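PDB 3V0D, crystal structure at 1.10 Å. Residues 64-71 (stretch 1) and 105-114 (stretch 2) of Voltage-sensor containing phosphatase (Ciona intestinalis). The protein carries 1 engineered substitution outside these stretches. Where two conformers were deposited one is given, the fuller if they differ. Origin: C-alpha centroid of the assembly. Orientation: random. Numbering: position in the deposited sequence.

Stretch 1 (64-71) PDKFRIYN
Stretch 2, residues 105-114: KFIDDAKVWM

Strand 67-71 runs nearly antiparallel to helix 105-114 (169° between N-to-C directions), axes 10.0 Å apart at closest approach; CA atoms pair Arg 68 with Trp 113 (7.9 Å) and Tyr 70 with Phe 106 (8.8 Å). The strand is extended (phi -137° to -99°, psi 112° to 156° over Phe 67 to Asn 71), so Arg 68 and Tyr 70 point toward the helix while Ile 69, between them, is out of reach. Helical i to i-4 bonds satisfy the NH groups of Asp 109 to Met 114, as in Trp 113 N to Asp 109 O (3.1 Å). Asp 109 (chi1 t) is the polar hub. Its OD1 accepts from Arg 68 NE at 2.7 Å, nearly linear at 177°, and from Tyr 70 OH at 2.7 Å; its OD2 accepts from Arg 68 NH2 at 3.0 Å, more bent at 149°. The extended Arg 68 chain (chi1-chi3 all t, chi4 73°) thus forms a two-pronged salt bridge in which OD1 lies near the guanidinium plane. Arg 68 CB sits 3.7 Å from the centroid of the Trp 113 five-membered ring, over its face (Trp 113 chi1 t, chi2 -111°); Trp 113 CZ2 lies 3.4 Å from Phe 67 C, and Trp 113 NE1 is hydrogen-bonded elsewhere in the structure. Phe 106 (t) turns its edge to the face of Tyr 70 (m), planes at 87°, with Phe 106 CD1 3.5 Å from Tyr 70 CD2.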

# COMPACT_ATOMS: atom_id res chain seq x y z
N PRO A 64 14.81 -2.11 27.14
CA PRO A 64 16.01 -2.94 26.99
C PRO A 64 15.69 -4.43 26.81
O PRO A 64 14.92 -5.02 27.59
CB PRO A 64 16.79 -2.71 28.31
CG PRO A 64 15.78 -2.21 29.26
CD PRO A 64 14.82 -1.41 28.43
N ASP A 65 16.26 -5.00 25.76
CA ASP A 65 16.09 -6.42 25.41
C ASP A 65 14.65 -6.82 25.15
O ASP A 65 14.32 -8.01 25.13
CB ASP A 65 16.69 -7.35 26.47
CG ASP A 65 18.16 -7.14 26.67
OD1 ASP A 65 18.92 -7.07 25.68
OD2 ASP A 65 18.55 -7.05 27.85
N LYS A 66 13.78 -5.83 24.91
CA LYS A 66 12.36 -6.13 24.74
C LYS A 66 11.76 -5.39 23.55
O LYS A 66 10.55 -5.10 23.54
CB LYS A 66 11.59 -5.80 26.03
CG LYS A 66 11.91 -6.78 27.17
CD LYS A 66 10.84 -6.73 28.26
CE LYS A 66 11.34 -7.34 29.55
NZ LYS A 66 11.70 -8.76 29.40
N PHE A 67 12.58 -5.12 22.54
CA PHE A 67 12.06 -4.48 21.32
C PHE A 67 12.41 -5.25 20.05
O PHE A 67 13.42 -5.97 19.98
CB PHE A 67 12.54 -3.02 21.22
CG PHE A 67 14.03 -2.89 21.02
CD1 PHE A 67 14.57 -2.93 19.75
CD2 PHE A 67 14.90 -2.75 22.11
CE1 PHE A 67 15.95 -2.83 19.55
CE2 PHE A 67 16.28 -2.64 21.91
CZ PHE A 67 16.79 -2.69 20.63
N ARG A 68 11.59 -5.03 19.03
CA ARG A 68 11.87 -5.51 17.68
C ARG A 68 11.53 -4.36 16.74
O ARG A 68 10.45 -3.75 16.87
CB ARG A 68 11.08 -6.76 17.36
CG ARG A 68 11.45 -7.49 16.10
CD ARG A 68 11.02 -8.94 16.23
NE ARG A 68 11.37 -9.77 15.09
CZ ARG A 68 12.61 -10.17 14.83
NH1 ARG A 68 13.61 -9.79 15.61
NH2 ARG A 68 12.83 -10.97 13.78
N ILE A 69 12.42 -4.09 15.79
CA ILE A 69 12.25 -2.99 14.82
C ILE A 69 11.91 -3.58 13.46
O ILE A 69 12.56 -4.53 13.02
CB ILE A 69 13.57 -2.19 14.69
CG1 ILE A 69 14.17 -1.81 16.06
CG2 ILE A 69 13.38 -0.98 13.76
CD1 ILE A 69 13.27 -0.93 16.91
N TYR A 70 10.92 -2.98 12.79
CA TYR A 70 10.56 -3.37 11.44
C TYR A 70 10.82 -2.21 10.49
O TYR A 70 10.22 -1.13 10.64
CB TYR A 70 9.07 -3.78 11.39
CG TYR A 70 8.79 -5.01 12.22
CD1 TYR A 70 8.48 -4.92 13.56
CD2 TYR A 70 8.89 -6.28 11.65
CE1 TYR A 70 8.25 -6.06 14.33
CE2 TYR A 70 8.67 -7.44 12.41
CZ TYR A 70 8.36 -7.30 13.75
OH TYR A 70 8.11 -8.41 14.53
N ASN A 71 11.72 -2.44 9.54
CA ASN A 71 12.04 -1.47 8.50
C ASN A 71 11.27 -1.86 7.26
O ASN A 71 11.56 -2.90 6.65
CB ASN A 71 13.55 -1.46 8.23
CG ASN A 71 13.91 -0.60 7.05
OD1 ASN A 71 13.08 0.13 6.51
ND2 ASN A 71 15.15 -0.67 6.62
N LYS A 105 3.98 -13.20 6.60
CA LYS A 105 5.26 -13.53 7.24
C LYS A 105 5.58 -12.53 8.34
O LYS A 105 6.02 -12.90 9.42
CB LYS A 105 6.36 -13.59 6.18
CG LYS A 105 7.68 -14.15 6.63
CD LYS A 105 8.65 -14.18 5.43
CE LYS A 105 10.02 -14.72 5.81
NZ LYS A 105 10.74 -13.87 6.81
N PHE A 106 5.33 -11.24 8.06
CA PHE A 106 5.51 -10.20 9.07
C PHE A 106 4.59 -10.47 10.28
O PHE A 106 5.03 -10.41 11.44
CB PHE A 106 5.21 -8.81 8.47
CG PHE A 106 4.81 -7.81 9.52
CD1 PHE A 106 5.75 -7.25 10.39
CD2 PHE A 106 3.46 -7.47 9.68
CE1 PHE A 106 5.35 -6.36 11.40
CE2 PHE A 106 3.07 -6.57 10.68
CZ PHE A 106 4.02 -6.02 11.54
N ILE A 107 3.31 -10.78 10.02
CA ILE A 107 2.36 -10.99 11.10
C ILE A 107 2.84 -12.16 11.97
O ILE A 107 2.79 -12.08 13.19
CB ILE A 107 0.93 -11.22 10.55
CG1 ILE A 107 0.37 -9.90 9.98
CG2 ILE A 107 0.01 -11.82 11.62
CD1 ILE A 107 0.06 -8.80 11.04
N ASP A 108 3.31 -13.25 11.36
CA ASP A 108 3.76 -14.36 12.16
C ASP A 108 5.01 -14.03 12.96
O ASP A 108 5.15 -14.45 14.12
CB ASP A 108 3.99 -15.61 11.35
CG ASP A 108 3.93 -16.86 12.26
OD1 ASP A 108 4.95 -17.51 12.46
OD2 ASP A 108 2.86 -17.16 12.84
N ASP A 109 5.94 -13.29 12.36
CA ASP A 109 7.13 -12.87 13.09
C ASP A 109 6.77 -12.03 14.32
O ASP A 109 7.27 -12.26 15.43
CB ASP A 109 8.09 -12.14 12.16
CG ASP A 109 9.33 -11.64 12.88
OD1 ASP A 109 9.30 -10.55 13.46
OD2 ASP A 109 10.33 -12.40 12.93
N ALA A 110 5.87 -11.07 14.12
CA ALA A 110 5.42 -10.23 15.21
C ALA A 110 4.66 -11.05 16.27
O ALA A 110 4.85 -10.83 17.47
CB ALA A 110 4.57 -9.06 14.68
N LYS A 111 3.81 -11.98 15.81
CA LYS A 111 3.07 -12.81 16.76
C LYS A 111 4.01 -13.60 17.67
O LYS A 111 3.81 -13.63 18.90
CB LYS A 111 2.06 -13.72 16.06
CG LYS A 111 0.86 -14.06 16.95
CD LYS A 111 -0.32 -14.69 16.21
CE LYS A 111 -1.63 -14.76 17.09
NZ LYS A 111 -2.24 -13.45 17.60
N VAL A 112 5.01 -14.25 17.08
CA VAL A 112 5.96 -15.07 17.84
C VAL A 112 6.70 -14.19 18.85
O VAL A 112 6.86 -14.54 20.01
CB VAL A 112 6.92 -15.82 16.89
CG1 VAL A 112 8.09 -16.46 17.64
CG2 VAL A 112 6.17 -16.90 16.12
N TRP A 113 7.15 -13.03 18.40
CA TRP A 113 7.86 -12.11 19.26
C TRP A 113 6.99 -11.61 20.40
O TRP A 113 7.43 -11.59 21.56
CB TRP A 113 8.39 -10.96 18.41
CG TRP A 113 8.90 -9.81 19.23
CD1 TRP A 113 8.33 -8.58 19.33
CD2 TRP A 113 10.08 -9.78 20.03
NE1 TRP A 113 9.06 -7.79 20.15
CE2 TRP A 113 10.13 -8.50 20.61
CE3 TRP A 113 11.07 -10.72 20.33
CZ2 TRP A 113 11.16 -8.11 21.46
CZ3 TRP A 113 12.10 -10.33 21.19
CH2 TRP A 113 12.13 -9.03 21.74
N MET A 114 5.76 -11.21 20.10
CA MET A 114 4.92 -10.61 21.10
C MET A 114 4.38 -11.65 22.09
O MET A 114 4.24 -11.36 23.28
CB MET A 114 3.80 -9.79 20.44
CG MET A 114 4.36 -8.57 19.66
SD MET A 114 5.03 -7.33 20.75
CE MET A 114 3.65 -6.26 20.79